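Long-range contact in cephalosporin acylase (Bacillus halodurans, PDB 2NLZ), which probably acts as an acylase of the gamma-glutamyltranspeptidase family, within the N-terminal nucleophile hydrolase clan: residues D[431-443]-D[508-520]. The protein carries 1 engineered substitution. Sequence-based numbering, arbitrary orientation.
Sequences QPIGPFGVMGGFM and AFGRGQIIWRDPT
With CG anti to the carbonyl carbon, a chi1 of -59° sets the W516 indole beside F436, whose own CG stands between backbone N and carbonyl carbon (chi1 70°). The two rings touch where F436 CD1 lies 3.8 Å from W516 CH2, at the indole edge, while I514 CG2 lies over the centre of one indole face. The strands that carry them, 431-438 and 512-517, run antiparallel as neighbours in the beta core of this Ntn-type fold, and helix 444-457 packs on the side bearing F436, V438 and W516. I433 and G434 form a classic beta bulge against L426 of strand 424-428. On the other edge of strand 431-438, I433 O accepts a hydrogen bond from R517 N at 2.6 Å. Next, I515 N bonds to P435 O, and G437 pairs with Q513 through a 3.2 Å bond from Q513 N to G437 O and a weak return bond. Farther along, at M439 and R511, the two side chains lie side by side, with M439 CE against the arginine's aliphatic stem; the guanidinium beyond is held by a salt bridge to E62. M443 lays its thioether end along the backbone of F509. An alanine in place of M443 would probably leave a gap beside the F509 carbonyl, whose oxygen accepts a hydrogen bond from R470. There M443 CE stops 3.3 Å from F509 O.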
loop_
_atom_site.group_PDB
_atom_site.type_symbol
_atom_site.label_atom_id
_atom_site.label_comp_id
_atom_site.label_asym_id
_atom_site.label_seq_id
_atom_site.Cartn_x
_atom_site.Cartn_y
_atom_site.Cartn_z
ATOM N N GLN D 431 -22.560 -26.009 -20.592
ATOM C CA GLN D 431 -21.274 -25.764 -21.227
ATOM C C GLN D 431 -20.213 -25.792 -20.124
ATOM O O GLN D 431 -20.464 -25.332 -19.004
ATOM C CB GLN D 431 -21.267 -24.414 -21.955
ATOM C CG GLN D 431 -22.225 -24.311 -23.142
ATOM C CD GLN D 431 -21.835 -25.225 -24.290
ATOM O OE1 GLN D 431 -20.656 -25.359 -24.624
ATOM N NE2 GLN D 431 -22.827 -25.862 -24.899
ATOM N N PRO D 432 -19.026 -26.346 -20.425
ATOM C CA PRO D 432 -17.994 -26.353 -19.406
ATOM C C PRO D 432 -17.282 -25.008 -19.380
ATOM O O PRO D 432 -16.904 -24.469 -20.437
ATOM C CB PRO D 432 -17.036 -27.427 -19.903
ATOM C CG PRO D 432 -17.106 -27.318 -21.381
ATOM C CD PRO D 432 -18.555 -26.961 -21.680
ATOM N N ILE D 433 -17.116 -24.448 -18.189
ATOM C CA ILE D 433 -16.238 -23.292 -18.110
ATOM C C ILE D 433 -14.882 -23.644 -17.471
ATOM O O ILE D 433 -13.864 -23.071 -17.846
ATOM C CB ILE D 433 -16.923 -21.979 -17.605
ATOM C CG1 ILE D 433 -16.881 -21.863 -16.099
ATOM C CG2 ILE D 433 -18.370 -21.828 -18.142
ATOM C CD1 ILE D 433 -17.123 -20.450 -15.678
ATOM N N GLY D 434 -14.850 -24.612 -16.560
ATOM C CA GLY D 434 -13.548 -25.141 -16.147
ATOM C C GLY D 434 -13.296 -25.716 -14.763
ATOM O O GLY D 434 -14.177 -25.729 -13.886
ATOM N N PRO D 435 -12.071 -26.227 -14.566
ATOM C CA PRO D 435 -11.645 -26.762 -13.281
ATOM C C PRO D 435 -11.051 -25.686 -12.368
ATOM O O PRO D 435 -10.402 -24.741 -12.841
ATOM C CB PRO D 435 -10.586 -27.784 -13.674
ATOM C CG PRO D 435 -9.990 -27.231 -14.941
ATOM C CD PRO D 435 -11.022 -26.349 -15.593
ATOM N N PHE D 436 -11.303 -25.836 -11.071
ATOM C CA PHE D 436 -10.726 -24.964 -10.064
ATOM C C PHE D 436 -10.539 -25.771 -8.788
ATOM O O PHE D 436 -11.170 -26.818 -8.614
ATOM C CB PHE D 436 -11.623 -23.746 -9.809
ATOM C CG PHE D 436 -12.907 -24.072 -9.096
ATOM C CD1 PHE D 436 -14.031 -24.414 -9.810
ATOM C CD2 PHE D 436 -12.990 -24.022 -7.708
ATOM C CE1 PHE D 436 -15.200 -24.708 -9.171
ATOM C CE2 PHE D 436 -14.161 -24.321 -7.060
ATOM C CZ PHE D 436 -15.270 -24.661 -7.793
ATOM N N GLY D 437 -9.664 -25.288 -7.912
ATOM C CA GLY D 437 -9.495 -25.871 -6.587
ATOM C C GLY D 437 -8.635 -24.972 -5.735
ATOM O O GLY D 437 -7.764 -24.266 -6.254
ATOM N N VAL D 438 -8.901 -24.958 -4.431
ATOM C CA VAL D 438 -7.993 -24.321 -3.487
ATOM C C VAL D 438 -7.599 -25.262 -2.350
ATOM O O VAL D 438 -8.298 -25.365 -1.342
ATOM C CB VAL D 438 -8.526 -22.999 -2.920
ATOM C CG1 VAL D 438 -7.438 -22.309 -2.088
ATOM C CG2 VAL D 438 -8.966 -22.089 -4.031
ATOM N N MET D 439 -6.498 -25.973 -2.582
ATOM C CA MET D 439 -5.638 -26.645 -1.597
ATOM C C MET D 439 -5.721 -26.103 -0.156
ATOM O O MET D 439 -5.818 -24.901 0.049
ATOM C CB MET D 439 -4.195 -26.465 -2.112
ATOM C CG MET D 439 -3.162 -27.465 -1.693
ATOM S SD MET D 439 -2.488 -27.203 -0.042
ATOM C CE MET D 439 -2.111 -25.470 -0.009
ATOM N N GLY D 440 -5.661 -26.976 0.844
ATOM C CA GLY D 440 -5.382 -26.505 2.202
ATOM C C GLY D 440 -6.140 -27.067 3.388
ATOM O O GLY D 440 -6.373 -26.356 4.367
ATOM N N GLY D 441 -6.503 -28.344 3.324
ATOM C CA GLY D 441 -7.197 -29.002 4.430
ATOM C C GLY D 441 -8.618 -28.504 4.616
ATOM O O GLY D 441 -9.458 -28.649 3.727
ATOM N N PHE D 442 -8.887 -27.911 5.776
ATOM C CA PHE D 442 -10.220 -27.372 6.085
ATOM C C PHE D 442 -10.452 -25.955 5.536
ATOM O O PHE D 442 -11.549 -25.403 5.652
ATOM C CB PHE D 442 -10.491 -27.428 7.588
ATOM C CG PHE D 442 -10.694 -28.824 8.114
ATOM C CD1 PHE D 442 -9.653 -29.508 8.742
ATOM C CD2 PHE D 442 -11.925 -29.455 7.983
ATOM C CE1 PHE D 442 -9.841 -30.802 9.241
ATOM C CE2 PHE D 442 -12.119 -30.748 8.474
ATOM C CZ PHE D 442 -11.074 -31.421 9.104
ATOM N N MET D 443 -9.410 -25.374 4.937
ATOM C CA MET D 443 -9.541 -24.140 4.162
ATOM C C MET D 443 -10.339 -24.397 2.868
ATOM O O MET D 443 -11.001 -23.492 2.336
ATOM C CB MET D 443 -8.146 -23.575 3.834
ATOM C CG MET D 443 -8.078 -22.581 2.658
ATOM S SD MET D 443 -8.569 -20.920 3.132
ATOM C CE MET D 443 -8.713 -20.110 1.541
ATOM N N ALA D 508 -0.604 -20.519 4.702
ATOM C CA ALA D 508 -1.681 -20.971 5.572
ATOM C C ALA D 508 -3.057 -20.751 4.936
ATOM O O ALA D 508 -4.065 -21.234 5.444
ATOM C CB ALA D 508 -1.595 -20.270 6.922
ATOM N N PHE D 509 -3.102 -20.027 3.821
ATOM C CA PHE D 509 -4.383 -19.710 3.191
ATOM C C PHE D 509 -4.604 -20.447 1.864
ATOM O O PHE D 509 -5.430 -20.054 1.031
ATOM C CB PHE D 509 -4.561 -18.195 3.062
ATOM C CG PHE D 509 -4.734 -17.505 4.383
ATOM C CD1 PHE D 509 -5.997 -17.299 4.906
ATOM C CD2 PHE D 509 -3.629 -17.076 5.112
ATOM C CE1 PHE D 509 -6.161 -16.669 6.126
ATOM C CE2 PHE D 509 -3.783 -16.449 6.331
ATOM C CZ PHE D 509 -5.048 -16.248 6.843
ATOM N N GLY D 510 -3.853 -21.528 1.685
ATOM C CA GLY D 510 -4.056 -22.420 0.561
ATOM C C GLY D 510 -3.377 -22.038 -0.737
ATOM O O GLY D 510 -2.818 -20.953 -0.870
ATOM N N ARG D 511 -3.439 -22.960 -1.695
ATOM C CA ARG D 511 -2.920 -22.754 -3.044
ATOM C C ARG D 511 -4.028 -23.029 -4.053
ATOM O O ARG D 511 -4.749 -24.012 -3.948
ATOM C CB ARG D 511 -1.697 -23.650 -3.299
ATOM C CG ARG D 511 -0.484 -23.297 -2.419
ATOM C CD ARG D 511 0.517 -24.428 -2.285
ATOM N NE ARG D 511 1.239 -24.356 -1.017
ATOM C CZ ARG D 511 2.199 -25.200 -0.650
ATOM N NH1 ARG D 511 2.564 -26.188 -1.455
ATOM N NH2 ARG D 511 2.799 -25.056 0.522
ATOM N N GLY D 512 -4.184 -22.162 -5.034
ATOM C CA GLY D 512 -5.245 -22.370 -6.002
ATOM C C GLY D 512 -4.755 -22.442 -7.427
ATOM O O GLY D 512 -3.679 -21.927 -7.749
ATOM N N GLN D 513 -5.533 -23.104 -8.280
ATOM C CA GLN D 513 -5.330 -23.026 -9.726
ATOM C C GLN D 513 -6.693 -22.944 -10.400
ATOM O O GLN D 513 -7.670 -23.554 -9.949
ATOM C CB GLN D 513 -4.558 -24.227 -10.283
ATOM C CG GLN D 513 -3.461 -24.805 -9.388
ATOM C CD GLN D 513 -2.192 -23.997 -9.419
ATOM O OE1 GLN D 513 -1.456 -23.940 -8.427
ATOM N NE2 GLN D 513 -1.921 -23.364 -10.561
ATOM N N ILE D 514 -6.749 -22.180 -11.486
ATOM C CA ILE D 514 -7.966 -21.990 -12.241
ATOM C C ILE D 514 -7.617 -22.017 -13.725
ATOM O O ILE D 514 -6.637 -21.412 -14.151
ATOM C CB ILE D 514 -8.652 -20.635 -11.878
ATOM C CG1 ILE D 514 -9.282 -20.691 -10.477
ATOM C CG2 ILE D 514 -9.721 -20.263 -12.894
ATOM C CD1 ILE D 514 -9.696 -19.328 -9.909
ATOM N N ILE D 515 -8.410 -22.762 -14.491
ATOM C CA ILE D 515 -8.456 -22.623 -15.944
ATOM C C ILE D 515 -9.917 -22.394 -16.353
ATOM O O ILE D 515 -10.767 -23.240 -16.072
ATOM C CB ILE D 515 -7.899 -23.868 -16.683
ATOM C CG1 ILE D 515 -6.439 -24.116 -16.325
ATOM C CG2 ILE D 515 -7.968 -23.668 -18.172
ATOM C CD1 ILE D 515 -5.879 -25.385 -16.918
ATOM N N TRP D 516 -10.208 -21.259 -16.988
ATOM C CA TRP D 516 -11.536 -21.031 -17.563
ATOM C C TRP D 516 -11.525 -21.108 -19.088
ATOM O O TRP D 516 -10.657 -20.540 -19.750
ATOM C CB TRP D 516 -12.176 -19.690 -17.145
ATOM C CG TRP D 516 -12.412 -19.417 -15.662
ATOM C CD1 TRP D 516 -12.290 -18.210 -15.047
ATOM C CD2 TRP D 516 -12.820 -20.346 -14.639
ATOM N NE1 TRP D 516 -12.571 -18.319 -13.709
ATOM C CE2 TRP D 516 -12.904 -19.617 -13.426
ATOM C CE3 TRP D 516 -13.120 -21.718 -14.625
ATOM C CZ2 TRP D 516 -13.273 -20.213 -12.203
ATOM C CZ3 TRP D 516 -13.487 -22.321 -13.403
ATOM C CH2 TRP D 516 -13.562 -21.563 -12.213
ATOM N N ARG D 517 -12.507 -21.816 -19.636
ATOM C CA ARG D 517 -12.703 -21.870 -21.070
ATOM C C ARG D 517 -13.910 -21.040 -21.477
ATOM O O ARG D 517 -15.018 -21.255 -20.977
ATOM C CB ARG D 517 -12.919 -23.302 -21.535
ATOM C CG ARG D 517 -13.540 -23.352 -22.920
ATOM C CD ARG D 517 -14.269 -24.647 -23.225
ATOM N NE ARG D 517 -13.431 -25.399 -24.128
ATOM C CZ ARG D 517 -13.591 -25.541 -25.436
ATOM N NH1 ARG D 517 -12.670 -26.234 -26.085
ATOM N NH2 ARG D 517 -14.636 -25.036 -26.089
ATOM N N ASP D 518 -13.684 -20.097 -22.389
ATOM C CA ASP D 518 -14.760 -19.338 -23.020
ATOM C C ASP D 518 -15.561 -20.274 -23.930
ATOM O O ASP D 518 -14.995 -20.861 -24.850
ATOM C CB ASP D 518 -14.164 -18.188 -23.830
ATOM C CG ASP D 518 -15.201 -17.175 -24.264
ATOM O OD1 ASP D 518 -15.101 -16.016 -23.816
ATOM O OD2 ASP D 518 -16.100 -17.530 -25.060
ATOM N N PRO D 519 -16.879 -20.417 -23.674
ATOM C CA PRO D 519 -17.686 -21.387 -24.425
ATOM C C PRO D 519 -17.872 -21.033 -25.909
ATOM O O PRO D 519 -18.015 -21.936 -26.736
ATOM C CB PRO D 519 -19.028 -21.384 -23.685
ATOM C CG PRO D 519 -19.091 -20.061 -23.020
ATOM C CD PRO D 519 -17.682 -19.683 -22.679
ATOM N N THR D 520 -17.847 -19.741 -26.238
ATOM C CA THR D 520 -17.970 -19.291 -27.628
ATOM C C THR D 520 -16.690 -19.481 -28.432
ATOM O O THR D 520 -16.669 -20.262 -29.388
ATOM C CB THR D 520 -18.421 -17.816 -27.729
ATOM O OG1 THR D 520 -18.444 -17.229 -26.424
ATOM C CG2 THR D 520 -19.815 -17.718 -28.332
#